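Side-chain contact in MdbA (Actinomyces oris, PDB 4Z7X), which is a thiol-disulfide oxidoreductase of the thioredoxin superfamily that probably forms disulfide bonds, in a machinery linked to sortase-mediated pilus assembly: residues P15-G20 against T198-G203. Numbering follows the deposited sequence. Where two conformers were deposited one is given.
Sequences PAPSEG and TVFFKG
Phe200, on strand 198-201, turns one ring face to Pro17, at the start of the 3-10 turn 17-19. CB of Pro17 sits 3.5 Å from the ring centroid of Phe200 and 15° off the ring normal, a CH-pi contact shifted slightly toward the rim. CG of Pro17 lies on the same side but beyond the rim, 3.7 Å from CZ of Phe200. The CB bond of Phe200 points toward the turn, and with CG beside the backbone N (chi1 -63°) the ring face lies against Pro17 CB. With an alanine in place of Phe200, CB and CG of Pro17 would probably lose the ring they rest on, opening a gap between turn and strand. Past the strand end, Gly203 meets the turn mainly through backbone atoms: its CA-H approaches O of Pro17 (CA to O 3.5 Å), while its O receives the CA-H of Ser18 (CA to O 3.4 Å, 150° at the hydrogen). No conventional hydrogen bond joins the segments. Strand 198-201 lies between strands 58-63 and 204-205 in the thioredoxin-fold sheet; Phe200 also touches Asp60 and Tyr62 of the former and Lys205 of the latter, while the next residue, Phe201, touches Leu220 and Val221 of helix 216-222.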
ATOM      1  N   PRO A  15      16.361  -5.488   5.681  1.00 27.26           N
ATOM      2  CA  PRO A  15      16.671  -6.709   4.947  1.00 22.59           C
ATOM      3  C   PRO A  15      16.513  -6.539   3.447  1.00 23.19           C
ATOM      4  O   PRO A  15      15.659  -5.779   2.974  1.00 27.56           O
ATOM      5  CB  PRO A  15      15.642  -7.690   5.465  1.00 24.08           C
ATOM      6  CG  PRO A  15      15.408  -7.219   6.853  1.00 25.47           C
ATOM      7  CD  PRO A  15      15.318  -5.732   6.687  1.00 30.52           C
ATOM      8  N   ALA A  16      17.353  -7.245   2.705  1.00 23.00           N
ATOM      9  CA  ALA A  16      17.283  -7.216   1.272  1.00 23.08           C
ATOM     10  C   ALA A  16      15.938  -7.724   0.760  1.00 24.53           C
ATOM     11  O   ALA A  16      15.294  -8.578   1.401  1.00 23.60           O
ATOM     12  CB  ALA A  16      18.407  -8.031   0.682  1.00 24.45           C
ATOM     13  N   PRO A  17      15.486  -7.174  -0.390  1.00 22.14           N
ATOM     14  CA  PRO A  17      14.223  -7.695  -0.928  1.00 22.20           C
ATOM     15  C   PRO A  17      14.156  -9.225  -1.049  1.00 20.07           C
ATOM     16  O   PRO A  17      13.111  -9.820  -0.871  1.00 23.15           O
ATOM     17  CB  PRO A  17      14.131  -7.015  -2.300  1.00 23.35           C
ATOM     18  CG  PRO A  17      14.841  -5.703  -2.095  1.00 27.52           C
ATOM     19  CD  PRO A  17      15.957  -5.979  -1.126  1.00 23.39           C
ATOM     20  N   SER A  18      15.284  -9.863  -1.319  1.00 20.59           N
ATOM     21  CA  SER A  18      15.327 -11.310  -1.403  1.00 20.96           C
ATOM     22  C   SER A  18      14.906 -12.045  -0.153  1.00 21.80           C
ATOM     23  O   SER A  18      14.546 -13.217  -0.220  1.00 25.15           O
ATOM     24  CB  SER A  18      16.725 -11.787  -1.842  1.00 22.39           C
ATOM     25  OG  SER A  18      17.755 -11.329  -0.976  1.00 26.93           O
ATOM     26  N   GLU A  19      14.932 -11.348   0.983  1.00 22.13           N
ATOM     27  CA  GLU A  19      14.508 -11.901   2.260  1.00 23.99           C
ATOM     28  C   GLU A  19      13.009 -11.817   2.482  1.00 19.15           C
ATOM     29  O   GLU A  19      12.510 -12.400   3.437  1.00 22.76           O
ATOM     30  CB  GLU A  19      15.216 -11.173   3.417  1.00 23.02           C
ATOM     31  CG  GLU A  19      16.722 -11.304   3.425  1.00 23.51           C
ATOM     32  CD  GLU A  19      17.135 -12.689   3.843  1.00 30.52           C
ATOM     33  OE1 GLU A  19      17.742 -13.367   3.003  1.00 42.83           O
ATOM     34  OE2 GLU A  19      16.808 -13.098   4.989  1.00 32.61           O
ATOM     35  N   GLY A  20      12.265 -11.091   1.637  1.00 19.16           N
ATOM     36  CA  GLY A  20      10.813 -11.082   1.819  1.00 21.95           C
ATOM     37  C   GLY A  20      10.399 -10.299   3.055  1.00 20.87           C
ATOM     38  O   GLY A  20      10.900  -9.193   3.323  1.00 21.36           O
ATOM     39  N   THR A 198       7.872  -0.940  -7.776  1.00 13.87           N
ATOM     40  CA  THR A 198       8.821  -2.037  -7.848  1.00 13.34           C
ATOM     41  C   THR A 198       8.114  -3.209  -7.195  1.00 11.74           C
ATOM     42  O   THR A 198       7.535  -3.051  -6.112  1.00 12.88           O
ATOM     43  CB  THR A 198      10.177  -1.740  -7.147  1.00 16.42           C
ATOM     44  OG1 THR A 198      10.852  -0.669  -7.818  1.00 18.92           O
ATOM     45  CG2 THR A 198      11.040  -2.972  -7.187  1.00 21.38           C
ATOM     46  N   VAL A 199       8.146  -4.359  -7.842  1.00 11.64           N
ATOM     47  CA  VAL A 199       7.433  -5.550  -7.355  1.00 11.49           C
ATOM     48  C   VAL A 199       8.399  -6.730  -7.218  1.00 12.22           C
ATOM     49  O   VAL A 199       9.226  -7.000  -8.100  1.00 13.56           O
ATOM     50  CB  VAL A 199       6.275  -5.882  -8.346  1.00 12.89           C
ATOM     51  CG1 VAL A 199       5.519  -7.128  -7.939  1.00 15.15           C
ATOM     52  CG2 VAL A 199       5.281  -4.710  -8.429  1.00 13.90           C
ATOM     53  N   PHE A 200       8.268  -7.449  -6.096  1.00 11.69           N
ATOM     54  CA  PHE A 200       8.981  -8.699  -5.877  1.00 12.02           C
ATOM     55  C   PHE A 200       7.967  -9.783  -5.560  1.00 12.18           C
ATOM     56  O   PHE A 200       6.921  -9.520  -4.934  1.00 10.84           O
ATOM     57  CB  PHE A 200       9.946  -8.543  -4.712  1.00 13.06           C
ATOM     58  CG  PHE A 200      11.023  -7.547  -4.944  1.00 12.41           C
ATOM     59  CD1 PHE A 200      12.234  -7.944  -5.485  1.00 14.93           C
ATOM     60  CD2 PHE A 200      10.858  -6.224  -4.537  1.00 15.70           C
ATOM     61  CE1 PHE A 200      13.231  -7.025  -5.707  1.00 16.63           C
ATOM     62  CE2 PHE A 200      11.855  -5.290  -4.739  1.00 15.67           C
ATOM     63  CZ  PHE A 200      13.054  -5.696  -5.325  1.00 15.86           C
ATOM     64  N   PHE A 201       8.266 -10.995  -6.004  1.00 11.49           N
ATOM     65  CA  PHE A 201       7.463 -12.170  -5.674  1.00 12.21           C
ATOM     66  C   PHE A 201       8.387 -13.277  -5.253  1.00 13.26           C
ATOM     67  O   PHE A 201       9.309 -13.625  -5.967  1.00 15.41           O
ATOM     68  CB  PHE A 201       6.565 -12.608  -6.838  1.00 13.14           C
ATOM     69  CG  PHE A 201       5.721 -13.792  -6.480  1.00 13.11           C
ATOM     70  CD1 PHE A 201       4.815 -13.714  -5.452  1.00 11.74           C
ATOM     71  CD2 PHE A 201       5.874 -14.994  -7.139  1.00 15.41           C
ATOM     72  CE1 PHE A 201       4.054 -14.814  -5.094  1.00 12.68           C
ATOM     73  CE2 PHE A 201       5.131 -16.082  -6.787  1.00 15.77           C
ATOM     74  CZ  PHE A 201       4.229 -16.001  -5.759  1.00 13.80           C
ATOM     75  N   LYS A 202       8.166 -13.793  -4.051  1.00 13.50           N
ATOM     76  CA  LYS A 202       9.112 -14.721  -3.424  0.60 17.33           C
ATOM     77  C   LYS A 202      10.547 -14.180  -3.421  1.00 15.81           C
ATOM     78  O   LYS A 202      11.514 -14.934  -3.619  1.00 21.23           O
ATOM     79  CB  LYS A 202       9.080 -16.070  -4.115  0.60 21.04           C
ATOM     80  CG  LYS A 202       7.729 -16.731  -4.088  0.60 20.79           C
ATOM     81  CD  LYS A 202       7.642 -17.949  -4.994  0.60 26.27           C
ATOM     82  CE  LYS A 202       8.248 -19.157  -4.322  0.60 30.10           C
ATOM     83  NZ  LYS A 202       8.063 -20.389  -5.118  0.60 37.81           N
ATOM     84  N   GLY A 203      10.678 -12.898  -3.181  1.00 16.05           N
ATOM     85  CA  GLY A 203      11.968 -12.247  -3.106  1.00 17.11           C
ATOM     86  C   GLY A 203      12.640 -11.967  -4.441  1.00 22.94           C
ATOM     87  O   GLY A 203      13.733 -11.389  -4.445  1.00 23.62           O
TER